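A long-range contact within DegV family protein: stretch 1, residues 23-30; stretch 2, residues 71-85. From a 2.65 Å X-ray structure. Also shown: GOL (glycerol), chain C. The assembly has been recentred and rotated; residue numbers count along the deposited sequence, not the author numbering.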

ATOM      1  N   HIS A  23      -7.731  12.670  11.239  1.00 39.84           N
ATOM      2  CA  HIS A  23      -7.050  12.865  12.502  1.00 38.52           C
ATOM      3  C   HIS A  23      -6.079  14.037  12.353  1.00 37.69           C
ATOM      4  O   HIS A  23      -5.481  14.239  11.291  1.00 37.05           O
ATOM      5  CB  HIS A  23      -6.335  11.584  12.926  1.00 38.56           C
ATOM      6  CG  HIS A  23      -5.854  11.597  14.342  1.00 39.02           C
ATOM      7  ND1 HIS A  23      -4.725  12.280  14.740  1.00 39.18           N
ATOM      8  CD2 HIS A  23      -6.352  11.013  15.459  1.00 39.90           C
ATOM      9  CE1 HIS A  23      -4.550  12.120  16.041  1.00 39.01           C
ATOM     10  NE2 HIS A  23      -5.521  11.352  16.499  1.00 39.62           N
ATOM     11  N   GLU A  24      -5.949  14.816  13.417  1.00 36.97           N
ATOM     12  CA  GLU A  24      -5.235  16.084  13.356  1.00 36.89           C
ATOM     13  C   GLU A  24      -3.710  15.928  13.376  1.00 36.56           C
ATOM     14  O   GLU A  24      -2.986  16.888  13.122  1.00 36.49           O
ATOM     15  CB  GLU A  24      -5.689  16.991  14.495  1.00 37.01           C
ATOM     16  CG  GLU A  24      -5.423  16.412  15.879  1.00 38.32           C
ATOM     17  CD  GLU A  24      -5.803  17.362  16.993  1.00 39.52           C
ATOM     18  OE1 GLU A  24      -6.888  17.980  16.909  1.00 39.60           O
ATOM     19  OE2 GLU A  24      -5.016  17.485  17.957  1.00 39.75           O
ATOM     20  N   ASP A  25      -3.235  14.726  13.687  1.00 36.04           N
ATOM     21  CA  ASP A  25      -1.807  14.446  13.706  1.00 35.61           C
ATOM     22  C   ASP A  25      -1.372  13.616  12.503  1.00 35.06           C
ATOM     23  O   ASP A  25      -0.226  13.167  12.426  1.00 34.99           O
ATOM     24  CB  ASP A  25      -1.414  13.749  15.009  1.00 35.67           C
ATOM     25  CG  ASP A  25      -1.673  14.614  16.243  1.00 36.15           C
ATOM     26  OD1 ASP A  25      -1.535  15.856  16.151  1.00 34.65           O
ATOM     27  OD2 ASP A  25      -2.000  14.038  17.311  1.00 35.68           O
ATOM     28  N   VAL A  26      -2.291  13.440  11.558  1.00 34.40           N
ATOM     29  CA  VAL A  26      -2.038  12.628  10.372  1.00 33.96           C
ATOM     30  C   VAL A  26      -1.860  13.523   9.148  1.00 33.86           C
ATOM     31  O   VAL A  26      -2.724  14.321   8.836  1.00 34.07           O
ATOM     32  CB  VAL A  26      -3.154  11.554  10.154  1.00 33.81           C
ATOM     33  CG1 VAL A  26      -2.957  10.811   8.856  1.00 33.29           C
ATOM     34  CG2 VAL A  26      -3.162  10.556  11.301  1.00 33.03           C
ATOM     35  N   TYR A  27      -0.715  13.403   8.478  1.00 33.90           N
ATOM     36  CA  TYR A  27      -0.437  14.180   7.269  1.00 33.78           C
ATOM     37  C   TYR A  27      -0.214  13.260   6.065  1.00 33.82           C
ATOM     38  O   TYR A  27       0.500  12.253   6.165  1.00 34.06           O
ATOM     39  CB  TYR A  27       0.742  15.125   7.507  1.00 33.52           C
ATOM     40  CG  TYR A  27       0.486  16.050   8.673  1.00 33.50           C
ATOM     41  CD1 TYR A  27      -0.000  17.343   8.467  1.00 32.48           C
ATOM     42  CD2 TYR A  27       0.694  15.616   9.997  1.00 33.46           C
ATOM     43  CE1 TYR A  27      -0.261  18.194   9.546  1.00 32.53           C
ATOM     44  CE2 TYR A  27       0.433  16.450  11.085  1.00 32.27           C
ATOM     45  CZ  TYR A  27      -0.045  17.739  10.850  1.00 33.09           C
ATOM     46  OH  TYR A  27      -0.296  18.574  11.917  1.00 32.68           O
ATOM     47  N   VAL A  28      -0.851  13.596   4.943  1.00 33.73           N
ATOM     48  CA  VAL A  28      -0.848  12.735   3.761  1.00 33.64           C
ATOM     49  C   VAL A  28      -0.279  13.466   2.567  1.00 34.05           C
ATOM     50  O   VAL A  28      -0.874  14.437   2.087  1.00 34.04           O
ATOM     51  CB  VAL A  28      -2.272  12.232   3.357  1.00 33.39           C
ATOM     52  CG1 VAL A  28      -2.135  11.137   2.340  1.00 33.46           C
ATOM     53  CG2 VAL A  28      -3.070  11.735   4.546  1.00 32.32           C
ATOM     54  N   LEU A  29       0.857  12.976   2.085  1.00 34.51           N
ATOM     55  CA  LEU A  29       1.500  13.484   0.872  1.00 35.47           C
ATOM     56  C   LEU A  29       0.813  12.936  -0.374  1.00 35.91           C
ATOM     57  O   LEU A  29       0.496  11.748  -0.419  1.00 36.20           O
ATOM     58  CB  LEU A  29       2.964  13.043   0.843  1.00 35.33           C
ATOM     59  CG  LEU A  29       4.057  13.848   1.535  1.00 36.10           C
ATOM     60  CD1 LEU A  29       3.545  14.553   2.765  1.00 38.36           C
ATOM     61  CD2 LEU A  29       5.238  12.944   1.879  1.00 35.87           C
ATOM     62  N   ASP A  30       0.615  13.784  -1.386  1.00 36.26           N
ATOM     63  CA  ASP A  30      -0.004  13.348  -2.643  1.00 36.99           C
ATOM     64  C   ASP A  30       0.959  12.682  -3.621  1.00 37.08           C
ATOM     65  O   ASP A  30       2.102  13.109  -3.780  1.00 37.63           O
ATOM     66  CB  ASP A  30      -0.712  14.511  -3.335  1.00 37.19           C
ATOM     67  CG  ASP A  30      -1.813  15.117  -2.477  1.00 38.80           C
ATOM     68  OD1 ASP A  30      -2.508  14.371  -1.743  1.00 39.59           O
ATOM     69  OD2 ASP A  30      -1.976  16.356  -2.531  1.00 40.66           O
ATOM     70  N   GLU A  71       7.741  19.016  -0.574  1.00 36.22           N
ATOM     71  CA  GLU A  71       6.535  19.058   0.246  1.00 36.67           C
ATOM     72  C   GLU A  71       6.761  18.421   1.608  1.00 36.50           C
ATOM     73  O   GLU A  71       6.335  18.961   2.624  1.00 36.45           O
ATOM     74  CB  GLU A  71       5.363  18.384  -0.455  1.00 36.61           C
ATOM     75  CG  GLU A  71       4.750  19.218  -1.537  1.00 38.66           C
ATOM     76  CD  GLU A  71       3.358  18.757  -1.913  1.00 42.36           C
ATOM     77  OE1 GLU A  71       3.009  17.600  -1.596  1.00 44.59           O
ATOM     78  OE2 GLU A  71       2.608  19.552  -2.525  1.00 43.32           O
ATOM     79  N   LEU A  72       7.425  17.271   1.620  1.00 36.58           N
ATOM     80  CA  LEU A  72       7.829  16.645   2.868  1.00 36.88           C
ATOM     81  C   LEU A  72       8.713  17.595   3.677  1.00 37.27           C
ATOM     82  O   LEU A  72       8.454  17.851   4.858  1.00 37.52           O
ATOM     83  CB  LEU A  72       8.557  15.316   2.609  1.00 36.58           C
ATOM     84  CG  LEU A  72       9.031  14.493   3.823  1.00 36.13           C
ATOM     85  CD1 LEU A  72       8.002  14.429   4.980  1.00 33.25           C
ATOM     86  CD2 LEU A  72       9.477  13.089   3.392  1.00 34.85           C
ATOM     87  N   ASP A  73       9.746  18.119   3.026  1.00 37.64           N
ATOM     88  CA  ASP A  73      10.686  19.032   3.653  1.00 37.99           C
ATOM     89  C   ASP A  73       9.980  20.179   4.358  1.00 37.84           C
ATOM     90  O   ASP A  73      10.251  20.442   5.528  1.00 37.83           O
ATOM     91  CB  ASP A  73      11.644  19.583   2.610  1.00 38.39           C
ATOM     92  CG  ASP A  73      12.696  20.459   3.212  1.00 40.19           C
ATOM     93  OD1 ASP A  73      13.269  20.045   4.244  1.00 42.50           O
ATOM     94  OD2 ASP A  73      12.945  21.559   2.663  1.00 42.25           O
ATOM     95  N   ASP A  74       9.074  20.842   3.639  1.00 37.66           N
ATOM     96  CA  ASP A  74       8.300  21.968   4.167  1.00 37.81           C
ATOM     97  C   ASP A  74       7.293  21.556   5.265  1.00 37.58           C
ATOM     98  O   ASP A  74       7.016  22.331   6.194  1.00 37.39           O
ATOM     99  CB  ASP A  74       7.582  22.707   3.025  1.00 38.08           C
ATOM    100  CG  ASP A  74       8.554  23.302   1.979  1.00 39.80           C
ATOM    101  OD1 ASP A  74       9.665  23.763   2.353  1.00 40.57           O
ATOM    102  OD2 ASP A  74       8.193  23.321   0.771  1.00 41.21           O
ATOM    103  N   LEU A  75       6.750  20.344   5.147  1.00 37.29           N
ATOM    104  CA  LEU A  75       5.858  19.787   6.160  1.00 37.01           C
ATOM    105  C   LEU A  75       6.607  19.498   7.466  1.00 37.07           C
ATOM    106  O   LEU A  75       6.088  19.737   8.563  1.00 36.92           O
ATOM    107  CB  LEU A  75       5.198  18.505   5.653  1.00 36.66           C
ATOM    108  CG  LEU A  75       4.174  17.856   6.591  1.00 36.78           C
ATOM    109  CD1 LEU A  75       3.032  18.810   6.966  1.00 36.44           C
ATOM    110  CD2 LEU A  75       3.614  16.617   5.956  1.00 37.47           C
ATOM    111  N   LEU A  76       7.821  18.976   7.334  1.00 36.76           N
ATOM    112  CA  LEU A  76       8.652  18.696   8.481  1.00 36.79           C
ATOM    113  C   LEU A  76       8.955  19.964   9.257  1.00 37.00           C
ATOM    114  O   LEU A  76       8.831  19.998  10.483  1.00 37.19           O
ATOM    115  CB  LEU A  76       9.947  18.000   8.057  1.00 36.63           C
ATOM    116  CG  LEU A  76       9.841  16.519   7.687  1.00 35.69           C
ATOM    117  CD1 LEU A  76      11.214  15.965   7.460  1.00 35.32           C
ATOM    118  CD2 LEU A  76       9.158  15.730   8.772  1.00 34.93           C
ATOM    119  N   CYS A  77       9.339  21.007   8.533  1.00 37.25           N
ATOM    120  CA  CYS A  77       9.623  22.305   9.124  1.00 37.78           C
ATOM    121  C   CYS A  77       8.378  22.864   9.821  1.00 37.70           C
ATOM    122  O   CYS A  77       8.450  23.303  10.970  1.00 37.50           O
ATOM    123  CB  CYS A  77      10.146  23.258   8.047  1.00 37.62           C
ATOM    124  SG  CYS A  77      10.396  24.944   8.609  1.00 41.25           S
ATOM    125  N   GLN A  78       7.239  22.817   9.124  1.00 38.03           N
ATOM    126  CA  GLN A  78       5.934  23.232   9.668  1.00 38.21           C
ATOM    127  C   GLN A  78       5.546  22.495  10.965  1.00 37.72           C
ATOM    128  O   GLN A  78       5.037  23.103  11.911  1.00 37.66           O
ATOM    129  CB  GLN A  78       4.837  23.080   8.595  1.00 38.48           C
ATOM    130  CG  GLN A  78       3.557  23.867   8.864  1.00 40.90           C
ATOM    131  CD  GLN A  78       3.808  25.365   9.160  1.00 44.97           C
ATOM    132  OE1 GLN A  78       4.676  25.997   8.552  1.00 46.49           O
ATOM    133  NE2 GLN A  78       3.030  25.931  10.092  1.00 45.59           N
ATOM    134  N   LEU A  79       5.796  21.194  11.008  1.00 37.33           N
ATOM    135  CA  LEU A  79       5.507  20.396  12.198  1.00 37.18           C
ATOM    136  C   LEU A  79       6.373  20.824  13.387  1.00 37.06           C
ATOM    137  O   LEU A  79       5.878  20.954  14.511  1.00 36.73           O
ATOM    138  CB  LEU A  79       5.665  18.896  11.895  1.00 37.28           C
ATOM    139  CG  LEU A  79       4.657  18.303  10.895  1.00 37.15           C
ATOM    140  CD1 LEU A  79       5.152  17.014  10.280  1.00 37.26           C
ATOM    141  CD2 LEU A  79       3.323  18.083  11.542  1.00 36.69           C
ATOM    142  N   GLU A  80       7.658  21.064  13.119  1.00 36.97           N
ATOM    143  CA  GLU A  80       8.604  21.543  14.124  1.00 37.07           C
ATOM    144  C   GLU A  80       8.122  22.820  14.796  1.00 36.70           C
ATOM    145  O   GLU A  80       8.197  22.934  16.018  1.00 36.79           O
ATOM    146  CB  GLU A  80       9.977  21.761  13.491  1.00 37.47           C
ATOM    147  CG  GLU A  80      11.098  22.240  14.420  1.00 39.32           C
ATOM    148  CD  GLU A  80      12.446  22.337  13.685  1.00 44.03           C
ATOM    149  OE1 GLU A  80      12.813  21.383  12.940  1.00 46.09           O
ATOM    150  OE2 GLU A  80      13.144  23.368  13.842  1.00 45.08           O
ATOM    151  N   LYS A  81       7.634  23.775  14.003  1.00 36.22           N
ATOM    152  CA  LYS A  81       7.113  25.026  14.567  1.00 35.83           C
ATOM    153  C   LYS A  81       5.655  24.938  15.043  1.00 34.98           C
ATOM    154  O   LYS A  81       5.181  25.789  15.779  1.00 34.49           O
ATOM    155  CB  LYS A  81       7.369  26.230  13.652  1.00 36.05           C
ATOM    156  CG  LYS A  81       6.967  26.079  12.209  1.00 37.11           C
ATOM    157  CD  LYS A  81       7.733  27.089  11.350  1.00 39.15           C
ATOM    158  CE  LYS A  81       6.949  27.440  10.093  1.00 42.28           C
ATOM    159  NZ  LYS A  81       7.783  28.087   9.028  1.00 44.70           N
ATOM    160  N   GLU A  82       4.962  23.882  14.649  1.00 34.36           N
ATOM    161  CA  GLU A  82       3.638  23.639  15.181  1.00 33.80           C
ATOM    162  C   GLU A  82       3.748  22.958  16.564  1.00 33.19           C
ATOM    163  O   GLU A  82       2.725  22.682  17.212  1.00 33.12           O
ATOM    164  CB  GLU A  82       2.808  22.830  14.175  1.00 33.94           C
ATOM    165  CG  GLU A  82       1.510  23.509  13.812  1.00 36.01           C
ATOM    166  CD  GLU A  82       1.008  23.196  12.403  1.00 40.20           C
ATOM    167  OE1 GLU A  82       0.942  21.996  12.016  1.00 41.74           O
ATOM    168  OE2 GLU A  82       0.649  24.168  11.687  1.00 40.84           O
ATOM    169  N   GLY A  83       4.987  22.709  17.014  1.00 32.20           N
ATOM    170  CA  GLY A  83       5.259  22.117  18.329  1.00 31.03           C
ATOM    171  C   GLY A  83       5.390  20.595  18.446  1.00 30.90           C
ATOM    172  O   GLY A  83       5.568  20.073  19.552  1.00 30.96           O
ATOM    173  N   TYR A  84       5.309  19.867  17.333  1.00 30.30           N
ATOM    174  CA  TYR A  84       5.505  18.415  17.359  1.00 30.05           C
ATOM    175  C   TYR A  84       6.929  18.040  17.757  1.00 30.27           C
ATOM    176  O   TYR A  84       7.871  18.730  17.386  1.00 30.63           O
ATOM    177  CB  TYR A  84       5.210  17.813  15.996  1.00 29.78           C
ATOM    178  CG  TYR A  84       3.755  17.753  15.617  1.00 29.59           C
ATOM    179  CD1 TYR A  84       3.002  16.608  15.866  1.00 28.69           C
ATOM    180  CD2 TYR A  84       3.129  18.840  14.984  1.00 29.21           C
ATOM    181  CE1 TYR A  84       1.661  16.537  15.498  1.00 29.43           C
ATOM    182  CE2 TYR A  84       1.792  18.788  14.617  1.00 28.17           C
ATOM    183  CZ  TYR A  84       1.067  17.635  14.876  1.00 29.29           C
ATOM    184  OH  TYR A  84      -0.254  17.565  14.513  1.00 29.66           O
ATOM    185  N   THR A  85       7.093  16.939  18.490  1.00 30.40           N
ATOM    186  CA  THR A  85       8.425  16.519  18.956  1.00 30.24           C
ATOM    187  C   THR A  85       8.982  15.314  18.207  1.00 30.48           C
ATOM    188  O   THR A  85      10.191  15.206  18.022  1.00 30.86           O
ATOM    189  CB  THR A  85       8.428  16.187  20.452  1.00 30.15           C
ATOM    190  OG1 THR A  85       7.599  15.042  20.687  1.00 29.47           O
ATOM    191  CG2 THR A  85       7.919  17.369  21.255  1.00 29.63           C
TER
HETATM  192  C1  GOL C 302       1.277  18.468   1.727  1.00 65.20           C
HETATM  193  O1  GOL C 302       1.227  18.285   3.128  1.00 65.75           O
HETATM  194  C2  GOL C 302       0.072  17.759   1.124  1.00 65.13           C
HETATM  195  O2  GOL C 302      -1.122  18.393   1.525  1.00 65.41           O
HETATM  196  C3  GOL C 302       0.162  17.765  -0.392  1.00 64.86           C
HETATM  197  O3  GOL C 302       0.703  16.537  -0.828  1.00 64.22           O

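Strand 26-29 runs nearly antiparallel to helix 71-81, at an angle of 163° between their N-to-C directions, with the axes approaching to 10.1 Å. Along this pairing L29 lies nearest L72, Y27 nearest L75, and D25 nearest Y84, just beyond the helix. The strand alternates: V26 and V28 point their CA-to-CB bonds away from the helix, whereas Y27 points toward it.

Y27 covers the most surface. Its CB packs against L75 CD2 at 3.6 Å, and L79 CD2 sits over one face of the ring, 3.4 Å from Y27 CE2. L75 and L79 are one helical turn apart, so both reach the same aromatic side chain.

L29, next in buried area, extends the apolar contact toward the start of the helical segment. Although its CA-to-CB bond points sideways, the end of the side chain comes nearer: L29 CD1 lies 3.8 Å from L75 CD2, and L29 CD2 lies 4.1 Å from L72 CB.

At the other end, Y84 combines aromatic packing with polar bonding. The edge of Y27 is directed toward the face of Y84 in an offset arrangement, with the planes at 81° and centroids 6.0 Å apart. Y27 OH donates a hydrogen bond to Y84 OH (2.8 Å), which in turn donates to D25 OD1 (2.7 Å), so the two phenols form a relay ending on a carboxylate. G83, the first residue to leave helical phi/psi, has a positive phi and forms a Schellman motif, and Y84 N bonds back to L79 O at 3.1 Å.

A glycerol, probably from the crystallisation liquor, bridges the stretches near the opposite end: D30 N donates to its O3 (2.8 Å), and O3 donates to E71 OE1 (2.7 Å).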